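Local structure of cytosolic phospholipase A2 delta (Homo sapiens, 5IZ5) at residues B[410-415]-B[429-434]; B[450-455]-B[462-467]; B[483-488]-B[647-652]; B[195-200]-B[507-512]. The protein hydrolyses the sn-2 acyl ester of membrane glycerophospholipids in a calcium-dependent manner, with a preference for linoleic acid at that position. The protein carries 3 engineered substitutions. One frame throughout, in Å; residues are numbered along the deposited sequence.

Interaction 1 of 4, residues B[410-415]-B[429-434]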
loop_
_atom_site.group_PDB
_atom_site.type_symbol
_atom_site.label_atom_id
_atom_site.label_comp_id
_atom_site.label_asym_id
_atom_site.label_seq_id
_atom_site.Cartn_x
_atom_site.Cartn_y
_atom_site.Cartn_z
ATOM N N ALA B 410 -8.861 24.760 -16.339
ATOM C CA ALA B 410 -9.551 25.473 -15.266
ATOM C C ALA B 410 -10.227 24.503 -14.290
ATOM O O ALA B 410 -10.151 24.687 -13.071
ATOM C CB ALA B 410 -10.579 26.428 -15.843
ATOM N N SER B 411 -10.870 23.468 -14.826
ATOM C CA SER B 411 -11.508 22.437 -13.999
ATOM C C SER B 411 -10.496 21.716 -13.127
ATOM O O SER B 411 -10.791 21.421 -11.969
ATOM C CB SER B 411 -12.251 21.411 -14.859
ATOM O OG SER B 411 -13.216 22.059 -15.657
ATOM N N TYR B 412 -9.311 21.422 -13.666
ATOM C CA TYR B 412 -8.285 20.774 -12.858
ATOM C C TYR B 412 -7.933 21.659 -11.674
ATOM O O TYR B 412 -7.878 21.204 -10.522
ATOM C CB TYR B 412 -6.985 20.492 -13.637
ATOM C CG TYR B 412 -7.041 19.528 -14.796
ATOM C CD1 TYR B 412 -8.117 18.659 -14.982
ATOM C CD2 TYR B 412 -5.979 19.468 -15.698
ATOM C CE1 TYR B 412 -8.140 17.779 -16.047
ATOM C CE2 TYR B 412 -5.993 18.589 -16.761
ATOM C CZ TYR B 412 -7.074 17.744 -16.926
ATOM O OH TYR B 412 -7.101 16.875 -17.983
ATOM N N ARG B 413 -7.682 22.928 -11.970
ATOM C CA ARG B 413 -7.271 23.876 -10.951
ATOM C C ARG B 413 -8.331 24.029 -9.872
ATOM O O ARG B 413 -8.019 24.003 -8.680
ATOM C CB ARG B 413 -6.973 25.236 -11.584
ATOM C CG ARG B 413 -6.462 26.266 -10.587
ATOM C CD ARG B 413 -5.297 25.728 -9.789
ATOM N NE ARG B 413 -4.128 26.600 -9.897
ATOM C CZ ARG B 413 -3.740 27.493 -8.997
ATOM N NH1 ARG B 413 -4.411 27.679 -7.877
ATOM N NH2 ARG B 413 -2.658 28.212 -9.224
ATOM N N ARG B 414 -9.577 24.164 -10.310
ATOM C CA ARG B 414 -10.699 24.342 -9.416
ATOM C C ARG B 414 -10.820 23.134 -8.512
ATOM O O ARG B 414 -10.942 23.287 -7.299
ATOM C CB ARG B 414 -11.988 24.557 -10.201
ATOM C CG ARG B 414 -12.232 25.986 -10.612
ATOM C CD ARG B 414 -13.654 26.191 -11.091
ATOM N NE ARG B 414 -14.029 25.219 -12.121
ATOM C CZ ARG B 414 -13.967 25.431 -13.437
ATOM N NH1 ARG B 414 -13.555 26.592 -13.936
ATOM N NH2 ARG B 414 -14.329 24.465 -14.270
ATOM N N GLU B 415 -10.733 21.937 -9.089
ATOM C CA GLU B 415 -10.835 20.724 -8.290
ATOM C C GLU B 415 -9.690 20.612 -7.287
ATOM O O GLU B 415 -9.916 20.265 -6.126
ATOM C CB GLU B 415 -10.916 19.465 -9.160
ATOM C CG GLU B 415 -10.889 18.183 -8.329
ATOM C CD GLU B 415 -11.525 16.975 -9.010
ATOM O OE1 GLU B 415 -11.646 15.930 -8.342
ATOM O OE2 GLU B 415 -11.893 17.048 -10.197
ATOM N N VAL B 429 0.547 12.839 -8.222
ATOM C CA VAL B 429 -0.459 11.801 -8.386
ATOM C C VAL B 429 -1.843 12.393 -8.565
ATOM O O VAL B 429 -2.628 11.894 -9.363
ATOM C CB VAL B 429 -0.458 10.830 -7.190
ATOM C CG1 VAL B 429 -1.723 9.985 -7.158
ATOM C CG2 VAL B 429 0.774 9.943 -7.254
ATOM N N ASP B 430 -2.131 13.472 -7.846
ATOM C CA ASP B 430 -3.429 14.113 -7.957
ATOM C C ASP B 430 -3.630 14.731 -9.325
ATOM O O ASP B 430 -4.718 14.607 -9.894
ATOM C CB ASP B 430 -3.620 15.157 -6.859
ATOM C CG ASP B 430 -3.572 14.545 -5.482
ATOM O OD1 ASP B 430 -4.524 13.830 -5.115
ATOM O OD2 ASP B 430 -2.581 14.756 -4.768
ATOM N N LEU B 431 -2.594 15.368 -9.874
ATOM C CA LEU B 431 -2.734 15.961 -11.206
ATOM C C LEU B 431 -2.815 14.862 -12.253
ATOM O O LEU B 431 -3.595 14.952 -13.194
ATOM C CB LEU B 431 -1.575 16.896 -11.537
ATOM C CG LEU B 431 -1.669 17.563 -12.911
ATOM C CD1 LEU B 431 -2.939 18.391 -13.056
ATOM C CD2 LEU B 431 -0.446 18.428 -13.162
ATOM N N TRP B 432 -1.983 13.840 -12.094
ATOM C CA TRP B 432 -1.968 12.718 -13.021
ATOM C C TRP B 432 -3.332 12.028 -13.056
ATOM O O TRP B 432 -3.804 11.641 -14.126
ATOM C CB TRP B 432 -0.855 11.752 -12.647
ATOM C CG TRP B 432 -0.878 10.450 -13.368
ATOM C CD1 TRP B 432 -0.859 9.217 -12.799
ATOM C CD2 TRP B 432 -0.917 10.242 -14.788
ATOM N NE1 TRP B 432 -0.885 8.252 -13.769
ATOM C CE2 TRP B 432 -0.922 8.852 -15.001
ATOM C CE3 TRP B 432 -0.949 11.097 -15.900
ATOM C CZ2 TRP B 432 -0.948 8.291 -16.280
ATOM C CZ3 TRP B 432 -0.980 10.538 -17.176
ATOM C CH2 TRP B 432 -0.980 9.147 -17.354
ATOM N N ALA B 433 -3.987 11.945 -11.899
ATOM C CA ALA B 433 -5.334 11.386 -11.823
ATOM C C ALA B 433 -6.300 12.112 -12.736
ATOM O O ALA B 433 -7.042 11.476 -13.485
ATOM C CB ALA B 433 -5.844 11.419 -10.394
ATOM N N LEU B 434 -6.267 13.443 -12.704
ATOM C CA LEU B 434 -7.220 14.245 -13.472
ATOM C C LEU B 434 -6.911 14.212 -14.964
ATOM O O LEU B 434 -7.808 14.146 -15.799
ATOM C CB LEU B 434 -7.243 15.690 -12.966
ATOM C CG LEU B 434 -7.585 15.895 -11.485
ATOM C CD1 LEU B 434 -7.435 17.359 -11.106
ATOM C CD2 LEU B 434 -8.986 15.404 -11.172
#

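Interaction 2 of 4, residues B[450-455]-B[462-467]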
loop_
_atom_site.group_PDB
_atom_site.type_symbol
_atom_site.label_atom_id
_atom_site.label_comp_id
_atom_site.label_asym_id
_atom_site.label_seq_id
_atom_site.Cartn_x
_atom_site.Cartn_y
_atom_site.Cartn_z
ATOM N N SER B 450 -15.262 0.522 -4.751
ATOM C CA SER B 450 -16.309 -0.169 -3.996
ATOM C C SER B 450 -17.503 -0.544 -4.878
ATOM O O SER B 450 -18.143 -1.559 -4.641
ATOM C CB SER B 450 -16.787 0.691 -2.825
ATOM O OG SER B 450 -17.371 1.895 -3.275
ATOM N N GLY B 451 -17.787 0.279 -5.883
ATOM C CA GLY B 451 -18.854 0.016 -6.847
ATOM C C GLY B 451 -18.633 -1.213 -7.711
ATOM O O GLY B 451 -19.581 -1.735 -8.309
ATOM N N GLN B 452 -17.387 -1.691 -7.764
ATOM C CA GLN B 452 -17.049 -2.903 -8.506
ATOM C C GLN B 452 -17.579 -4.185 -7.854
ATOM O O GLN B 452 -17.611 -5.229 -8.496
ATOM C CB GLN B 452 -15.531 -3.011 -8.700
ATOM C CG GLN B 452 -14.939 -1.867 -9.510
ATOM C CD GLN B 452 -13.477 -2.070 -9.863
ATOM O OE1 GLN B 452 -12.886 -3.117 -9.590
ATOM N NE2 GLN B 452 -12.884 -1.060 -10.476
ATOM N N ARG B 453 -17.991 -4.111 -6.590
ATOM C CA ARG B 453 -18.653 -5.245 -5.939
ATOM C C ARG B 453 -19.905 -5.705 -6.695
ATOM O O ARG B 453 -20.232 -6.889 -6.679
ATOM C CB ARG B 453 -19.002 -4.914 -4.485
ATOM C CG ARG B 453 -17.775 -4.859 -3.584
ATOM C CD ARG B 453 -18.127 -4.915 -2.108
ATOM N NE ARG B 453 -18.805 -3.702 -1.656
ATOM C CZ ARG B 453 -18.217 -2.654 -1.075
ATOM N NH1 ARG B 453 -16.901 -2.622 -0.865
ATOM N NH2 ARG B 453 -18.963 -1.617 -0.704
ATOM N N ALA B 454 -20.587 -4.778 -7.366
ATOM C CA ALA B 454 -21.761 -5.119 -8.167
ATOM C C ALA B 454 -21.404 -6.074 -9.308
ATOM O O ALA B 454 -22.197 -6.943 -9.657
ATOM C CB ALA B 454 -22.429 -3.862 -8.708
ATOM N N ALA B 455 -20.201 -5.930 -9.861
ATOM C CA ALA B 455 -19.704 -6.831 -10.910
ATOM C C ALA B 455 -19.422 -8.252 -10.423
ATOM O O ALA B 455 -19.153 -9.143 -11.232
ATOM C CB ALA B 455 -18.447 -6.252 -11.536
ATOM N N PRO B 462 -14.583 -12.346 -13.004
ATOM C CA PRO B 462 -13.504 -12.699 -12.065
ATOM C C PRO B 462 -13.281 -11.607 -11.012
ATOM O O PRO B 462 -13.657 -10.456 -11.234
ATOM C CB PRO B 462 -12.264 -12.828 -12.965
ATOM C CG PRO B 462 -12.765 -12.808 -14.372
ATOM C CD PRO B 462 -14.067 -12.069 -14.353
ATOM N N LEU B 463 -12.684 -11.967 -9.882
ATOM C CA LEU B 463 -12.311 -10.980 -8.862
ATOM C C LEU B 463 -11.078 -10.195 -9.343
ATOM O O LEU B 463 -10.034 -10.798 -9.602
ATOM C CB LEU B 463 -11.989 -11.658 -7.529
ATOM C CG LEU B 463 -11.548 -10.708 -6.404
ATOM C CD1 LEU B 463 -12.730 -9.935 -5.854
ATOM C CD2 LEU B 463 -10.869 -11.459 -5.280
ATOM N N PRO B 464 -11.193 -8.860 -9.460
ATOM C CA PRO B 464 -10.066 -8.043 -9.895
ATOM C C PRO B 464 -9.143 -7.661 -8.738
ATOM O O PRO B 464 -9.611 -7.251 -7.673
ATOM C CB PRO B 464 -10.743 -6.808 -10.472
ATOM C CG PRO B 464 -11.976 -6.659 -9.662
ATOM C CD PRO B 464 -12.390 -8.040 -9.222
ATOM N N LEU B 465 -7.839 -7.801 -8.957
ATOM C CA LEU B 465 -6.830 -7.509 -7.943
ATOM C C LEU B 465 -5.811 -6.512 -8.501
ATOM O O LEU B 465 -5.110 -6.799 -9.477
ATOM C CB LEU B 465 -6.141 -8.802 -7.511
ATOM C CG LEU B 465 -7.077 -9.810 -6.818
ATOM C CD1 LEU B 465 -6.541 -11.231 -6.898
ATOM C CD2 LEU B 465 -7.325 -9.414 -5.369
ATOM N N TYR B 466 -5.744 -5.334 -7.890
ATOM C CA TYR B 466 -4.856 -4.273 -8.337
ATOM C C TYR B 466 -3.738 -4.131 -7.305
ATOM O O TYR B 466 -4.008 -4.122 -6.094
ATOM C CB TYR B 466 -5.607 -2.945 -8.452
ATOM C CG TYR B 466 -6.949 -2.964 -9.184
ATOM C CD1 TYR B 466 -7.070 -2.449 -10.472
ATOM C CD2 TYR B 466 -8.103 -3.438 -8.563
ATOM C CE1 TYR B 466 -8.290 -2.427 -11.137
ATOM C CE2 TYR B 466 -9.332 -3.426 -9.224
ATOM C CZ TYR B 466 -9.421 -2.916 -10.508
ATOM O OH TYR B 466 -10.632 -2.883 -11.177
ATOM N N LEU B 467 -2.491 -4.010 -7.766
ATOM C CA LEU B 467 -1.340 -3.978 -6.840
ATOM C C LEU B 467 -0.566 -2.661 -6.839
ATOM O O LEU B 467 -0.460 -1.971 -7.862
ATOM C CB LEU B 467 -0.355 -5.115 -7.136
ATOM C CG LEU B 467 -0.248 -6.385 -6.280
ATOM C CD1 LEU B 467 -1.323 -6.553 -5.222
ATOM C CD2 LEU B 467 -0.207 -7.600 -7.191
#

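Interaction 3 of 4, residues B[483-488]-B[647-652]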
loop_
_atom_site.group_PDB
_atom_site.type_symbol
_atom_site.label_atom_id
_atom_site.label_comp_id
_atom_site.label_asym_id
_atom_site.label_seq_id
_atom_site.Cartn_x
_atom_site.Cartn_y
_atom_site.Cartn_z
ATOM N N GLU B 483 6.671 -3.042 0.436
ATOM C CA GLU B 483 5.575 -3.869 0.935
ATOM C C GLU B 483 4.424 -3.860 -0.058
ATOM O O GLU B 483 3.983 -2.797 -0.501
ATOM C CB GLU B 483 5.089 -3.330 2.283
ATOM C CG GLU B 483 6.201 -3.236 3.314
ATOM C CD GLU B 483 5.780 -2.522 4.582
ATOM O OE1 GLU B 483 6.078 -3.049 5.667
ATOM O OE2 GLU B 483 5.169 -1.433 4.494
ATOM N N TRP B 484 3.933 -5.045 -0.399
ATOM C CA TRP B 484 2.844 -5.157 -1.363
ATOM C C TRP B 484 1.524 -4.768 -0.707
ATOM O O TRP B 484 1.181 -5.278 0.362
ATOM C CB TRP B 484 2.768 -6.571 -1.949
ATOM C CG TRP B 484 3.971 -6.910 -2.789
ATOM C CD1 TRP B 484 5.078 -7.598 -2.393
ATOM C CD2 TRP B 484 4.191 -6.547 -4.157
ATOM N NE1 TRP B 484 5.973 -7.691 -3.435
ATOM C CE2 TRP B 484 5.453 -7.054 -4.530
ATOM C CE3 TRP B 484 3.445 -5.844 -5.102
ATOM C CZ2 TRP B 484 5.986 -6.880 -5.818
ATOM C CZ3 TRP B 484 3.972 -5.670 -6.384
ATOM C CH2 TRP B 484 5.229 -6.189 -6.731
ATOM N N VAL B 485 0.821 -3.839 -1.344
ATOM C CA VAL B 485 -0.520 -3.452 -0.952
ATOM C C VAL B 485 -1.485 -3.842 -2.073
ATOM O O VAL B 485 -1.435 -3.328 -3.192
ATOM C CB VAL B 485 -0.635 -1.943 -0.656
ATOM C CG1 VAL B 485 -2.067 -1.587 -0.293
ATOM C CG2 VAL B 485 0.308 -1.548 0.473
ATOM N N GLU B 486 -2.384 -4.749 -1.737
ATOM C CA GLU B 486 -3.350 -5.289 -2.685
ATOM C C GLU B 486 -4.682 -4.555 -2.584
ATOM O O GLU B 486 -5.148 -4.285 -1.471
ATOM C CB GLU B 486 -3.526 -6.768 -2.361
ATOM C CG GLU B 486 -4.726 -7.441 -2.987
ATOM C CD GLU B 486 -4.793 -8.894 -2.570
ATOM O OE1 GLU B 486 -4.024 -9.699 -3.139
ATOM O OE2 GLU B 486 -5.599 -9.219 -1.663
ATOM N N PHE B 487 -5.286 -4.250 -3.737
ATOM C CA PHE B 487 -6.618 -3.637 -3.802
ATOM C C PHE B 487 -7.607 -4.576 -4.494
ATOM O O PHE B 487 -7.316 -5.112 -5.571
ATOM C CB PHE B 487 -6.597 -2.337 -4.619
ATOM C CG PHE B 487 -5.779 -1.233 -4.008
ATOM C CD1 PHE B 487 -6.392 -0.073 -3.557
ATOM C CD2 PHE B 487 -4.394 -1.342 -3.898
ATOM C CE1 PHE B 487 -5.643 0.958 -3.003
ATOM C CE2 PHE B 487 -3.635 -0.314 -3.344
ATOM C CZ PHE B 487 -4.260 0.835 -2.895
ATOM N N SER B 488 -8.781 -4.753 -3.888
ATOM C CA SER B 488 -9.907 -5.424 -4.545
ATOM C C SER B 488 -11.205 -4.705 -4.182
ATOM O O SER B 488 -11.209 -3.862 -3.284
ATOM C CB SER B 488 -9.990 -6.893 -4.119
ATOM O OG SER B 488 -10.786 -7.046 -2.957
ATOM N N LEU B 647 1.353 6.494 4.379
ATOM C CA LEU B 647 1.934 5.550 3.437
ATOM C C LEU B 647 2.508 6.320 2.265
ATOM O O LEU B 647 2.172 7.484 2.055
ATOM C CB LEU B 647 0.856 4.606 2.914
ATOM C CG LEU B 647 0.095 3.823 3.978
ATOM C CD1 LEU B 647 -1.009 3.012 3.311
ATOM C CD2 LEU B 647 1.038 2.928 4.761
ATOM N N CYS B 648 3.395 5.671 1.518
ATOM C CA CYS B 648 3.885 6.214 0.262
ATOM C C CYS B 648 3.757 5.130 -0.799
ATOM O O CYS B 648 4.633 4.274 -0.939
ATOM C CB CYS B 648 5.330 6.704 0.380
ATOM S SG CYS B 648 5.927 7.484 -1.141
ATOM N N LEU B 649 2.667 5.191 -1.558
ATOM C CA LEU B 649 2.300 4.121 -2.470
ATOM C C LEU B 649 2.799 4.389 -3.884
ATOM O O LEU B 649 2.599 5.470 -4.449
ATOM C CB LEU B 649 0.783 3.912 -2.470
ATOM C CG LEU B 649 0.214 3.396 -1.142
ATOM C CD1 LEU B 649 -1.299 3.356 -1.198
ATOM C CD2 LEU B 649 0.744 2.016 -0.801
ATOM N N VAL B 650 3.439 3.375 -4.445
ATOM C CA VAL B 650 4.160 3.489 -5.684
ATOM C C VAL B 650 3.697 2.412 -6.677
ATOM O O VAL B 650 3.230 1.354 -6.282
ATOM C CB VAL B 650 5.671 3.457 -5.340
ATOM C CG1 VAL B 650 6.457 2.508 -6.211
ATOM C CG2 VAL B 650 6.230 4.866 -5.394
ATOM N N ASP B 651 3.769 2.739 -7.963
ATOM C CA ASP B 651 3.548 1.795 -9.070
ATOM C C ASP B 651 4.533 0.628 -8.953
ATOM O O ASP B 651 5.708 0.863 -8.719
ATOM C CB ASP B 651 3.748 2.589 -10.371
ATOM C CG ASP B 651 3.480 1.790 -11.625
ATOM O OD1 ASP B 651 3.640 0.556 -11.608
ATOM O OD2 ASP B 651 3.129 2.426 -12.647
ATOM N N ALA B 652 4.061 -0.618 -9.089
ATOM C CA ALA B 652 4.954 -1.803 -9.059
ATOM C C ALA B 652 6.080 -1.732 -10.096
ATOM O O ALA B 652 7.164 -2.279 -9.886
ATOM C CB ALA B 652 4.157 -3.083 -9.264
#

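Interaction 4 of 4, residues B[195-200]-B[507-512]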
loop_
_atom_site.group_PDB
_atom_site.type_symbol
_atom_site.label_atom_id
_atom_site.label_comp_id
_atom_site.label_asym_id
_atom_site.label_seq_id
_atom_site.Cartn_x
_atom_site.Cartn_y
_atom_site.Cartn_z
ATOM N N GLY B 195 -0.019 10.461 25.413
ATOM C CA GLY B 195 -0.146 9.064 25.022
ATOM C C GLY B 195 -1.391 8.762 24.210
ATOM O O GLY B 195 -1.510 7.673 23.659
ATOM N N SER B 196 -2.316 9.714 24.122
ATOM C CA SER B 196 -3.512 9.548 23.303
ATOM C C SER B 196 -3.195 9.816 21.845
ATOM O O SER B 196 -2.177 10.424 21.531
ATOM C CB SER B 196 -4.615 10.504 23.760
ATOM O OG SER B 196 -4.272 11.854 23.494
ATOM N N TYR B 197 -4.096 9.387 20.967
ATOM C CA TYR B 197 -3.990 9.665 19.534
ATOM C C TYR B 197 -4.054 11.162 19.246
ATOM O O TYR B 197 -3.277 11.685 18.444
ATOM C CB TYR B 197 -5.107 8.934 18.771
ATOM C CG TYR B 197 -5.283 9.351 17.319
ATOM C CD1 TYR B 197 -4.304 9.080 16.368
ATOM C CD2 TYR B 197 -6.435 10.007 16.900
ATOM C CE1 TYR B 197 -4.473 9.461 15.045
ATOM C CE2 TYR B 197 -6.616 10.398 15.581
ATOM C CZ TYR B 197 -5.633 10.117 14.654
ATOM O OH TYR B 197 -5.824 10.491 13.336
ATOM N N GLU B 198 -4.995 11.842 19.893
ATOM C CA GLU B 198 -5.218 13.263 19.654
ATOM C C GLU B 198 -4.131 14.089 20.324
ATOM O O GLU B 198 -3.720 15.125 19.801
ATOM C CB GLU B 198 -6.587 13.687 20.173
ATOM C CG GLU B 198 -7.767 13.062 19.432
ATOM C CD GLU B 198 -8.056 11.620 19.828
ATOM O OE1 GLU B 198 -7.360 11.072 20.715
ATOM O OE2 GLU B 198 -9.004 11.029 19.259
ATOM N N ASP B 199 -3.666 13.610 21.478
ATOM C CA ASP B 199 -2.612 14.258 22.266
ATOM C C ASP B 199 -3.070 15.569 22.914
ATOM O O ASP B 199 -3.208 15.648 24.140
ATOM C CB ASP B 199 -1.337 14.481 21.446
ATOM C CG ASP B 199 -0.205 15.022 22.286
ATOM O OD1 ASP B 199 0.190 16.180 22.085
ATOM O OD2 ASP B 199 0.271 14.299 23.178
ATOM N N THR B 200 -3.310 16.584 22.089
ATOM C CA THR B 200 -3.730 17.898 22.556
ATOM C C THR B 200 -4.891 18.392 21.721
ATOM O O THR B 200 -4.869 18.270 20.503
ATOM C CB THR B 200 -2.581 18.913 22.441
ATOM O OG1 THR B 200 -1.483 18.477 23.246
ATOM C CG2 THR B 200 -3.017 20.309 22.896
ATOM N N GLY B 507 -7.857 5.503 2.669
ATOM C CA GLY B 507 -7.663 6.944 2.638
ATOM C C GLY B 507 -8.259 7.647 3.848
ATOM O O GLY B 507 -8.047 8.845 4.029
ATOM N N SER B 508 -9.007 6.915 4.672
ATOM C CA SER B 508 -9.534 7.473 5.920
ATOM C C SER B 508 -8.477 7.387 6.998
ATOM O O SER B 508 -7.465 6.709 6.832
ATOM C CB SER B 508 -10.818 6.755 6.358
ATOM O OG SER B 508 -11.890 7.059 5.480
ATOM N N GLU B 509 -8.715 8.077 8.105
ATOM C CA GLU B 509 -7.757 8.132 9.203
ATOM C C GLU B 509 -8.134 7.129 10.281
ATOM O O GLU B 509 -9.301 7.007 10.648
ATOM C CB GLU B 509 -7.693 9.550 9.777
ATOM C CG GLU B 509 -7.066 10.544 8.809
ATOM C CD GLU B 509 -7.226 11.993 9.229
ATOM O OE1 GLU B 509 -7.723 12.257 10.345
ATOM O OE2 GLU B 509 -6.860 12.870 8.417
ATOM N N PHE B 510 -7.130 6.422 10.785
ATOM C CA PHE B 510 -7.332 5.334 11.712
ATOM C C PHE B 510 -6.403 5.463 12.892
ATOM O O PHE B 510 -5.355 6.112 12.806
ATOM C CB PHE B 510 -7.023 3.994 11.032
ATOM C CG PHE B 510 -8.011 3.596 9.968
ATOM C CD1 PHE B 510 -8.984 2.639 10.230
ATOM C CD2 PHE B 510 -7.961 4.161 8.704
ATOM C CE1 PHE B 510 -9.882 2.258 9.250
ATOM C CE2 PHE B 510 -8.858 3.781 7.718
ATOM C CZ PHE B 510 -9.816 2.826 7.995
ATOM N N PHE B 511 -6.787 4.815 13.990
ATOM C CA PHE B 511 -5.906 4.626 15.130
ATOM C C PHE B 511 -6.225 3.311 15.842
ATOM O O PHE B 511 -7.361 3.058 16.245
ATOM C CB PHE B 511 -6.024 5.779 16.117
ATOM C CG PHE B 511 -5.160 5.608 17.333
ATOM C CD1 PHE B 511 -5.722 5.323 18.574
ATOM C CD2 PHE B 511 -3.783 5.694 17.228
ATOM C CE1 PHE B 511 -4.921 5.149 19.693
ATOM C CE2 PHE B 511 -2.972 5.522 18.341
ATOM C CZ PHE B 511 -3.544 5.245 19.573
ATOM N N MET B 512 -5.205 2.476 15.997
ATOM C CA MET B 512 -5.337 1.168 16.640
ATOM C C MET B 512 -6.483 0.342 16.049
ATOM O O MET B 512 -7.221 -0.334 16.774
ATOM C CB MET B 512 -5.515 1.328 18.152
ATOM C CG MET B 512 -5.181 0.090 18.965
ATOM S SD MET B 512 -3.432 -0.251 18.993
ATOM C CE MET B 512 -2.837 1.062 20.060
#

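Interaction 1 of 4, residues B[410-415]-B[429-434]
Tyr-412 lies alongside Leu-434, the two side chains running antiparallel. With CG beside the backbone N and anti to the carbonyl carbon (chi1 -64°), the tyrosine is carried toward helix 428-441. Its CB is 4.1 Å from CD1 of Leu-434. At one border of the ring, CD1 of Tyr-412 meets CB of Leu-434 at 3.7 Å; this methylene makes an off-centre CH-pi contact, 4.1 Å from the ring centroid and 30° off its normal. At the other border, on the same side of the ring plane, Tyr-412 CD2 touches the methyl CD1 of Leu-431 at 4.2 Å, the side chains crossing at about a right angle. The packing joins helices 406-422 and 428-441, consecutive in the catalytic domain and nearer antiparallel than parallel, their short segments running at 139° with axes 10.7 Å apart. Further out, CE1 and CZ pass close to the carbonyl O of Leu-434, and the phenolic OH is hydrogen-bonded to Ser-438 of the same helix. Leu-434 also reaches Glu-415: its CD2 is 3.5 Å from OE2 of the extended glutamate, whose OE1 forms a salt bridge with Arg-523. Phe-593 of helix 588-593 packs against both Tyr-412 and Leu-431.

Interaction 2 of 4, residues B[450-455]-B[462-467]
Gln-452 and Tyr-466 reach toward each other from opposite directions and join at their polar ends. The phenol OH of Tyr-466 donates a hydrogen bond to OE1 of Gln-452 (2.8 Å), lying in the carbonyl plane on a lone pair, with a C=O...O angle of 101°. This strongly bent approach brings the hydroxyl alongside the amide, where it is also 3.0 Å from NE2 of Gln-452. OE1 sits at the edge of the tyrosine ring, near its plane, and the amide is turned 51° from that plane. From the strand, CG of Pro-464 comes within 3.7 Å of the same OE1, giving the amide oxygen an apolar neighbour beside its hydroxyl partner. The glutamine is extended beyond CG (chi2 -172°), which lets it span the distance between the 3-10 turn at 450-453 and strand 463-471. That strand belongs to the mixed sheet of the alpha/beta hydrolase core, running parallel to 360-363 and antiparallel to 482-487. Pro-464 and Tyr-466, two residues apart, are on the same face of the strand, with their CB atoms toward the glutamine. In the next shell, Tyr-375 of helix 367-375 touches Gln-452 and Pro-464, while Met-371 of that helix packs on Tyr-466 and Trp-531 stacks with its ring. The Tyr-466 side chain is about 10 Å from those of the nucleophile Ser-365 and of Asp-651, the probable proton acceptor.

Interaction 3 of 4, residues B[483-488]-B[647-652]
Trp-484 touches Ala-652 with the far end of its indole: CZ3 is 3.9 Å and CH2 4.1 Å from the alanine CB. Although its CB points away from segment 647-652, the first torsion (chi1 -66°) sets CG beside the backbone N, and the long ring system brings its six-membered part back to the alanine. The pyrrole NE1 is hydrogen-bonded to Tyr-693. Next along the strand, Val-485 faces Leu-649 directly. Its CG2 branch meets CD2 of the leucine at 3.8 Å, and the two side chains meet nearly perpendicular. Strands 482-487 and 649-650 are not partners of one another; both pair antiparallel with strand 463-471 in the mixed sheet of the alpha/beta hydrolase core, and the touching parts run 101° apart and meet through side chains. Segment 647-652 also carries Asp-651, by similarity the proton acceptor of a Ser-Asp dyad; its OD2 is hydrogen-bonded to the nucleophile Ser-365, and OD1 to the N of Ala-653. Trp-484 thus packs on the residue directly following that aspartate. Two residues beyond Val-485, Phe-487 returns to the side facing Leu-649, which divides its methyls between the two: CD1 of Leu-649 lies at the edge of the phenylalanine ring, 4.2 Å from CZ. Leu-527 and Ile-530 of helix 524-531 pack on Phe-487 and Leu-649 respectively.

Interaction 4 of 4, residues B[195-200]-B[507-512]
The rings of Tyr-197 and Phe-511 each carry the other's CB methylene on one face. CB of Tyr-197 stands over the centre of the Phe-511 ring, 3.6 Å from the centroid and 11° off the normal; in return CB of Phe-511 lies over the tyrosine ring, shifted toward its rim and 4.0 Å from the centroid. The opposite face of Phe-511 takes CB of Met-512, and OE2 of Glu-198, itself hydrogen-bonded to His-214, sits in plane at the edge of the tyrosine. This reciprocal pair of CH-pi contacts joins what is probably a second C2-type domain to the catalytic domain: Tyr-197 comes from a loop between strands 188-193 and 200-204, and Phe-511 from strand 509-511 of a two-stranded antiparallel hairpin. Each side chain reaches past the other's root, and the rings are nearly parallel but displaced, with little overlap. Their planes are 29° apart and their centroids 5.1 Å, the closest atoms being CD1 of Tyr-197 and CD2 of Phe-511 at 3.5 Å. Both residues hold CG anti to the backbone N, which swings each ring under the partner's CB. Met-516, on the other hairpin strand, touches both residues, and Leu-165 supports Phe-511. Within the loop, Ser-196 closes an ST motif, its OG accepting from the backbone N of Asp-199 (2.7 Å). Glu-509 lies across the tip of Tyr-197, its OE2 salt-bridged to Arg-517 and its OE1 4.0 Å from the tyrosine OH.

In the fold
Interactions 1, 2 and 3 follow in series within the catalytic domain. Interactions 2 and 3 share the central mixed sheet: their centres are about 16 Å apart, and they touch where strands 463-471 and 482-487 pair, through a probable hydrogen bond from Phe-487 N to Tyr-466 O (2.7 Å). Interaction 3 holds Asp-651, the probable proton acceptor. Interaction 1, centred about 25 Å from interaction 2 and about 22 Å from interaction 3, pairs helices 406-422 and 428-441, which precede strand 463-471 in the chain. Interaction 4 encloses interactions 1 and 2 in its chain loop and alternates with interaction 3; centred about 22 Å from the latter, it ties the catalytic domain to a C2-type region.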